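PDB 5X3P: UBX domain-containing protein 7 from Homo sapiens, which links a subset of neddylated cullin-RING ubiquitin ligases to the segregase VCP/p97, which it engages through the UBX domain described here. Local coordinates for residues A[7-12]-A[30-35]. The protein carries 1 engineered substitution. Numbering follows the deposited sequence.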
ATOM      1  N   ALA A   7      -9.261   4.877  -2.600  1.00 10.98           N
ATOM      2  CA  ALA A   7      -7.860   4.695  -2.974  1.00 11.09           C
ATOM      3  C   ALA A   7      -7.839   3.536  -3.949  1.00 10.92           C
ATOM      4  O   ALA A   7      -7.990   2.382  -3.549  1.00 16.51           O
ATOM      5  CB  ALA A   7      -7.009   4.350  -1.753  1.00 11.24           C
ATOM      6  N   GLN A   8      -7.686   3.844  -5.231  1.00 10.92           N
ATOM      7  CA  GLN A   8      -7.629   2.829  -6.257  1.00 10.82           C
ATOM      8  C   GLN A   8      -6.171   2.501  -6.413  1.00 11.03           C
ATOM      9  O   GLN A   8      -5.380   3.335  -6.856  1.00 12.86           O
ATOM     10  CB  GLN A   8      -8.194   3.370  -7.567  1.00 10.78           C
ATOM     11  CG  GLN A   8      -9.715   3.518  -7.572  1.00 10.62           C
ATOM     12  CD  GLN A   8     -10.195   4.323  -8.749  1.00 12.16           C
ATOM     13  OE1 GLN A   8      -9.546   5.309  -9.157  1.00 10.80           O
ATOM     14  NE2 GLN A   8     -11.326   3.904  -9.337  1.00 10.52           N
ATOM     15  N   LEU A   9      -5.808   1.279  -6.045  1.00 11.02           N
ATOM     16  CA  LEU A   9      -4.405   0.927  -5.953  1.00 11.27           C
ATOM     17  C   LEU A   9      -3.996  -0.035  -7.051  1.00 11.32           C
ATOM     18  O   LEU A   9      -4.705  -1.008  -7.311  1.00 12.77           O
ATOM     19  CB  LEU A   9      -4.125   0.285  -4.585  1.00 12.01           C
ATOM     20  CG  LEU A   9      -4.456   1.121  -3.342  1.00 14.52           C
ATOM     21  CD1 LEU A   9      -4.097   0.373  -2.067  1.00 13.29           C
ATOM     22  CD2 LEU A   9      -3.695   2.427  -3.391  1.00 14.47           C
HETATM   23  N   MSE A  10      -2.860   0.251  -7.689  1.00 12.99           N
HETATM   24  CA  MSE A  10      -2.120  -0.741  -8.457  1.00 16.53           C
HETATM   25  C   MSE A  10      -0.988  -1.284  -7.573  1.00 17.81           C
HETATM   26  O   MSE A  10      -0.137  -0.520  -7.110  1.00 18.75           O
HETATM   27  CB  MSE A  10      -1.522  -0.123  -9.726  1.00 12.05           C
HETATM   28  CG  MSE A  10      -0.410  -1.002 -10.364  1.00 19.99           C
HETATM   29 SE   MSE A  10      -1.145  -2.657 -11.127  0.74 23.69          SE
HETATM   30  CE  MSE A  10      -1.902  -1.809 -12.682  1.00 12.15           C
ATOM     31  N   LEU A  11      -0.985  -2.597  -7.334  1.00 12.06           N
ATOM     32  CA  LEU A  11       0.074  -3.227  -6.551  1.00 12.35           C
ATOM     33  C   LEU A  11       1.066  -3.913  -7.489  1.00 13.69           C
ATOM     34  O   LEU A  11       0.682  -4.685  -8.372  1.00 15.35           O
ATOM     35  CB  LEU A  11      -0.507  -4.236  -5.564  1.00 18.31           C
ATOM     36  CG  LEU A  11      -1.655  -3.725  -4.705  1.00 18.29           C
ATOM     37  CD1 LEU A  11      -2.144  -4.853  -3.803  1.00 20.07           C
ATOM     38  CD2 LEU A  11      -1.210  -2.520  -3.875  1.00 23.98           C
ATOM     39  N   ARG A  12       2.345  -3.598  -7.324  1.00 17.75           N
ATOM     40  CA  ARG A  12       3.379  -4.135  -8.201  1.00 17.48           C
ATOM     41  C   ARG A  12       4.295  -5.014  -7.353  1.00 20.68           C
ATOM     42  O   ARG A  12       5.092  -4.499  -6.566  1.00 17.41           O
ATOM     43  CB  ARG A  12       4.169  -2.992  -8.832  1.00 15.26           C
ATOM     44  CG  ARG A  12       3.336  -2.028  -9.670  1.00 19.91           C
ATOM     45  CD  ARG A  12       3.114  -2.567 -11.077  1.00 27.87           C
ATOM     46  NE  ARG A  12       4.390  -2.835 -11.734  1.00 37.93           N
ATOM     47  CZ  ARG A  12       5.128  -1.907 -12.336  1.00 42.93           C
ATOM     48  NH1 ARG A  12       4.718  -0.644 -12.368  1.00 41.82           N
ATOM     49  NH2 ARG A  12       6.282  -2.242 -12.905  1.00 47.60           N
ATOM     50  N   LEU A  30      -3.209  -0.302   7.525  1.00 20.15           N
ATOM     51  CA  LEU A  30      -3.068  -1.706   7.937  1.00 20.69           C
ATOM     52  C   LEU A  30      -3.795  -2.671   7.001  1.00 16.51           C
ATOM     53  O   LEU A  30      -3.314  -3.769   6.731  1.00 22.75           O
ATOM     54  CB  LEU A  30      -3.554  -1.896   9.382  1.00 24.91           C
ATOM     55  CG  LEU A  30      -3.329  -3.266  10.038  1.00 30.02           C
ATOM     56  CD1 LEU A  30      -1.890  -3.694   9.859  1.00 30.87           C
ATOM     57  CD2 LEU A  30      -3.675  -3.209  11.535  1.00 29.88           C
ATOM     58  N   ALA A  31      -4.941  -2.244   6.479  1.00 16.83           N
ATOM     59  CA  ALA A  31      -5.709  -3.068   5.551  1.00 15.50           C
ATOM     60  C   ALA A  31      -4.883  -3.427   4.315  1.00 20.93           C
ATOM     61  O   ALA A  31      -4.904  -4.573   3.835  1.00 18.57           O
ATOM     62  CB  ALA A  31      -6.999  -2.354   5.155  1.00 18.72           C
ATOM     63  N   LEU A  32      -4.161  -2.436   3.799  1.00 17.09           N
ATOM     64  CA  LEU A  32      -3.287  -2.644   2.646  1.00 17.48           C
ATOM     65  C   LEU A  32      -2.096  -3.533   3.012  1.00 16.51           C
ATOM     66  O   LEU A  32      -1.731  -4.436   2.242  1.00 17.41           O
ATOM     67  CB  LEU A  32      -2.778  -1.295   2.130  1.00 13.41           C
ATOM     68  CG  LEU A  32      -1.756  -1.349   1.001  1.00 16.84           C
ATOM     69  CD1 LEU A  32      -2.337  -2.172  -0.162  1.00 12.54           C
ATOM     70  CD2 LEU A  32      -1.403   0.105   0.580  1.00 12.18           C
ATOM     71  N   VAL A  33      -1.487  -3.267   4.175  1.00 13.53           N
ATOM     72  CA  VAL A  33      -0.371  -4.080   4.667  1.00 14.97           C
ATOM     73  C   VAL A  33      -0.792  -5.533   4.817  1.00 18.34           C
ATOM     74  O   VAL A  33      -0.066  -6.435   4.404  1.00 22.70           O
ATOM     75  CB  VAL A  33       0.172  -3.548   6.016  1.00 15.28           C
ATOM     76  CG1 VAL A  33       1.204  -4.512   6.625  1.00 17.48           C
ATOM     77  CG2 VAL A  33       0.812  -2.173   5.812  1.00 17.13           C
ATOM     78  N   LYS A  34      -1.970  -5.751   5.404  1.00 13.64           N
ATOM     79  CA  LYS A  34      -2.480  -7.106   5.607  1.00 21.61           C
ATOM     80  C   LYS A  34      -2.851  -7.778   4.289  1.00 22.12           C
ATOM     81  O   LYS A  34      -2.658  -8.977   4.123  1.00 22.33           O
ATOM     82  CB  LYS A  34      -3.683  -7.113   6.568  1.00 21.58           C
ATOM     83  CG  LYS A  34      -3.317  -7.035   8.065  1.00 27.90           C
ATOM     84  CD  LYS A  34      -4.572  -6.959   8.983  1.00 49.10           C
ATOM     85  CE  LYS A  34      -5.523  -8.161   8.819  1.00 50.57           C
ATOM     86  NZ  LYS A  34      -6.607  -7.950   7.802  1.00 48.18           N
ATOM     87  N   HIS A  35      -3.382  -7.010   3.342  1.00 25.65           N
ATOM     88  CA  HIS A  35      -3.680  -7.584   2.037  1.00 19.13           C
ATOM     89  C   HIS A  35      -2.422  -8.100   1.356  1.00 19.77           C
ATOM     90  O   HIS A  35      -2.413  -9.196   0.789  1.00 19.98           O
ATOM     91  CB  HIS A  35      -4.373  -6.592   1.113  1.00 19.30           C
ATOM     92  CG  HIS A  35      -4.626  -7.150  -0.249  1.00 18.36           C
ATOM     93  ND1 HIS A  35      -5.637  -8.051  -0.502  1.00 18.06           N
ATOM     94  CD2 HIS A  35      -3.964  -6.987  -1.420  1.00 20.69           C
ATOM     95  CE1 HIS A  35      -5.610  -8.393  -1.777  1.00 21.69           C
ATOM     96  NE2 HIS A  35      -4.605  -7.758  -2.360  1.00 17.35           N
TER
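With CG trans to the backbone N (chi1 175°), L32 extends from helix 29-38 toward the strand, while L9 on strand 6-12 has CG trans to the carbonyl carbon, and an extended chi2 (-179°) then carries CD1 out toward the helix. The two leucines meet tip to tip: L9 CD1 lies 3.6 Å from L32 CD1 and 3.8 Å from L32 CD2, resting against both branches of the isobutyl fork. L11, two residues along the same face of the strand, runs past L32 in the opposite sense, its CD2 3.9 Å from L32 CD1, which is thus shared by both strand leucines. All three are buried and meet through methyl groups alone, as apolar core packing. In the ubiquitin-like beta-grasp fold of the UBX domain, this is where the helix packs across the mixed sheet, and L48 of strand 46-50 also touches L32. The axes of segments 7-12 and 30-35 approach to 12.0 Å at 34° to each other, without hydrogen bonds between the segments. One turn beyond L32, H35 brings its imidazole edge to L11 CD1, which sits near the ring plane, 3.7 Å from H35 CD2. H35 NE2 is hydrogen-bonded to E19 OE2 on strand 18-24, which probably restrains the ring's rotation.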